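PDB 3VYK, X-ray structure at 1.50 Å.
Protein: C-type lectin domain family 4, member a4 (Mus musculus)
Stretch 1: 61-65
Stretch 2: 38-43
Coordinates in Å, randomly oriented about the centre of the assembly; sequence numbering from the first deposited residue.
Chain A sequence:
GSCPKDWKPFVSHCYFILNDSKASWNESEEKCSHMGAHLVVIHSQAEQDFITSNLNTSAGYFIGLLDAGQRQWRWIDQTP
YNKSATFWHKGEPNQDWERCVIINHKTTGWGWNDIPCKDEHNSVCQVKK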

# COMPACT_ATOMS: atom_id res chain seq x y z
N TYR A 61 -0.84 4.62 -4.98
CA TYR A 61 -0.75 4.63 -3.52
C TYR A 61 0.27 3.62 -3.02
O TYR A 61 0.12 2.41 -3.24
CB TYR A 61 -2.12 4.32 -2.90
CG TYR A 61 -3.20 5.31 -3.28
CD1 TYR A 61 -3.55 6.34 -2.42
CD2 TYR A 61 -3.88 5.21 -4.51
CE1 TYR A 61 -4.53 7.26 -2.77
CE2 TYR A 61 -4.86 6.12 -4.86
CZ TYR A 61 -5.18 7.14 -3.98
OH TYR A 61 -6.16 8.07 -4.30
N PHE A 62 1.31 4.11 -2.34
CA PHE A 62 2.29 3.22 -1.72
C PHE A 62 1.63 2.34 -0.67
O PHE A 62 0.76 2.80 0.10
CB PHE A 62 3.41 4.01 -1.04
CG PHE A 62 4.51 4.44 -1.98
CD1 PHE A 62 5.21 3.50 -2.73
CD2 PHE A 62 4.86 5.78 -2.07
CE1 PHE A 62 6.24 3.88 -3.59
CE2 PHE A 62 5.89 6.16 -2.92
CZ PHE A 62 6.58 5.22 -3.68
N ILE A 63 2.06 1.08 -0.66
CA ILE A 63 1.71 0.14 0.42
C ILE A 63 2.98 -0.30 1.13
O ILE A 63 4.09 0.05 0.70
CB ILE A 63 0.90 -1.05 -0.12
CG1 ILE A 63 1.74 -1.95 -1.03
CG2 ILE A 63 -0.36 -0.54 -0.81
CD1 ILE A 63 1.05 -3.22 -1.52
N GLY A 64 2.84 -1.06 2.21
CA GLY A 64 3.99 -1.43 3.03
C GLY A 64 4.72 -2.69 2.60
O GLY A 64 5.11 -3.49 3.44
N LEU A 65 4.91 -2.87 1.28
CA LEU A 65 5.52 -4.07 0.73
C LEU A 65 6.82 -3.69 0.04
O LEU A 65 6.84 -2.77 -0.77
CB LEU A 65 4.56 -4.73 -0.28
CG LEU A 65 4.95 -6.12 -0.77
CD1 LEU A 65 4.98 -7.13 0.38
CD2 LEU A 65 4.00 -6.59 -1.87
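Stretch 2, residues 38-43: HLVVIH

Two extended segments can be held together by very little polar chemistry, provided that a well-placed backbone hydrogen bond fixes their register and apolar side chains fill the space beside it. The contact between residues 61-65 and 38-43 in this C-type lectin domain is a compact example. Tyr61 and Phe62 run as a strand, and the chain turns a corner at Gly64, so that the strands before and after it belong to different sheets or faces. The turn is visible in the torsion angles: Phe62, at phi/psi -62/140, is extended, whereas Gly64 adopts -87/41. Across the bend Leu65 N reaches back to Ile63 O at 3.1 Å, a weak hydrogen bond.

Stretch 2 begins as a strand at His38 and Leu39 and then continues as loop, although its backbone stays largely extended through Ile42; only at His43, with a psi of 4°, does it depart from that form. The two chains approach most closely around the corner. The CA of Gly64 lies 4.5 Å from the CA of Leu39, and the CA of Ile63 lies 5.0 Å from the CA of Val40. As one chain advances from 63 to 64, its neighbour steps back from 40 to 39, so the register falls on one side as it rises on the other, but the chains cross steeply and do not run alongside each other as paired strands. One hydrogen bond joins the two backbones: Gly64 N donates to Val40 O over 2.8 Å, with an N-H...O angle of 160°, which is short and nearly straight.

The absence of a side chain at Gly64 allows this close approach. A CB in the ideal position would point toward stretch 2 and lie 2.7 Å from Leu39 O, a clash, and 3.1 Å from Val40 O, which is tight. The CA-to-CB bond of Leu39 is directed toward stretch 1, and its CB packs 3.7 Å from Gly64 N and 3.9 Å from Ile63 C. Farther out, Leu39 CD2 approaches Phe62 O at 3.8 Å and Phe62 CB at 4.3 Å. The Phe62 ring itself leads away from stretch 2, leaving the base of the side chain to make this contact.

Ile63 supplies the other apolar patch. Its CA-to-CB bond points sideways, and with chi1 in the p well its CG2 meets Val40 CG1 at 3.5 Å, the tightest side-chain pairing across the contact. The same methyl lies 4.1 Å from Ile42 CD1, because the Ile42 side chain, although it starts sideways, brings its end nearer. Between them, Val41 points away from stretch 1, as expected in an extended chain whose successive side chains diverge.

The ends contribute little. Tyr61 and Leu65 bury no surface here, and neither do His38 and His43; His38 ND1 instead donates to Leu39 O at 2.8 Å, a hydrogen bond within its own stretch. The whole contact buries 276 Å², both sides summed.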

# COMPACT_ATOMS: atom_id res chain seq x y z
N HIS A 38 1.34 2.80 10.09
CA HIS A 38 2.36 2.37 9.12
C HIS A 38 1.72 2.21 7.77
O HIS A 38 0.50 2.09 7.66
CB HIS A 38 3.02 1.05 9.56
CG HIS A 38 2.03 -0.08 9.78
ND1 HIS A 38 1.56 -0.85 8.77
CD2 HIS A 38 1.43 -0.55 10.94
CE1 HIS A 38 0.70 -1.76 9.26
NE2 HIS A 38 0.62 -1.58 10.59
N LEU A 39 2.53 2.18 6.72
CA LEU A 39 2.00 1.91 5.39
C LEU A 39 1.26 0.58 5.38
O LEU A 39 1.66 -0.38 6.05
CB LEU A 39 3.10 1.96 4.32
CG LEU A 39 3.58 3.37 3.97
CD1 LEU A 39 4.86 3.29 3.15
CD2 LEU A 39 2.52 4.16 3.21
N VAL A 40 0.16 0.54 4.64
CA VAL A 40 -0.79 -0.58 4.73
C VAL A 40 -0.20 -1.95 4.40
O VAL A 40 0.60 -2.10 3.47
CB VAL A 40 -2.06 -0.28 3.91
CG1 VAL A 40 -1.77 -0.28 2.41
CG2 VAL A 40 -3.19 -1.22 4.28
N VAL A 41 -0.59 -2.94 5.19
CA VAL A 41 -0.19 -4.32 5.01
C VAL A 41 -1.47 -5.10 4.69
O VAL A 41 -2.41 -5.07 5.46
CB VAL A 41 0.49 -4.85 6.29
CG1 VAL A 41 0.63 -6.36 6.26
CG2 VAL A 41 1.84 -4.17 6.49
N ILE A 42 -1.50 -5.76 3.53
CA ILE A 42 -2.75 -6.29 2.98
C ILE A 42 -2.73 -7.82 3.04
O ILE A 42 -1.88 -8.46 2.42
CB ILE A 42 -2.93 -5.80 1.53
CG1 ILE A 42 -2.97 -4.27 1.50
CG2 ILE A 42 -4.22 -6.36 0.93
CD1 ILE A 42 -2.89 -3.68 0.11
N HIS A 43 -3.67 -8.40 3.79
CA HIS A 43 -3.66 -9.85 4.01
C HIS A 43 -4.79 -10.64 3.43
O HIS A 43 -4.85 -11.85 3.60
CB HIS A 43 -3.49 -10.16 5.49
CG HIS A 43 -2.06 -10.05 5.97
ND1 HIS A 43 -1.07 -10.80 5.46
CD2 HIS A 43 -1.49 -9.24 6.94
CE1 HIS A 43 0.09 -10.48 6.08
NE2 HIS A 43 -0.17 -9.52 6.98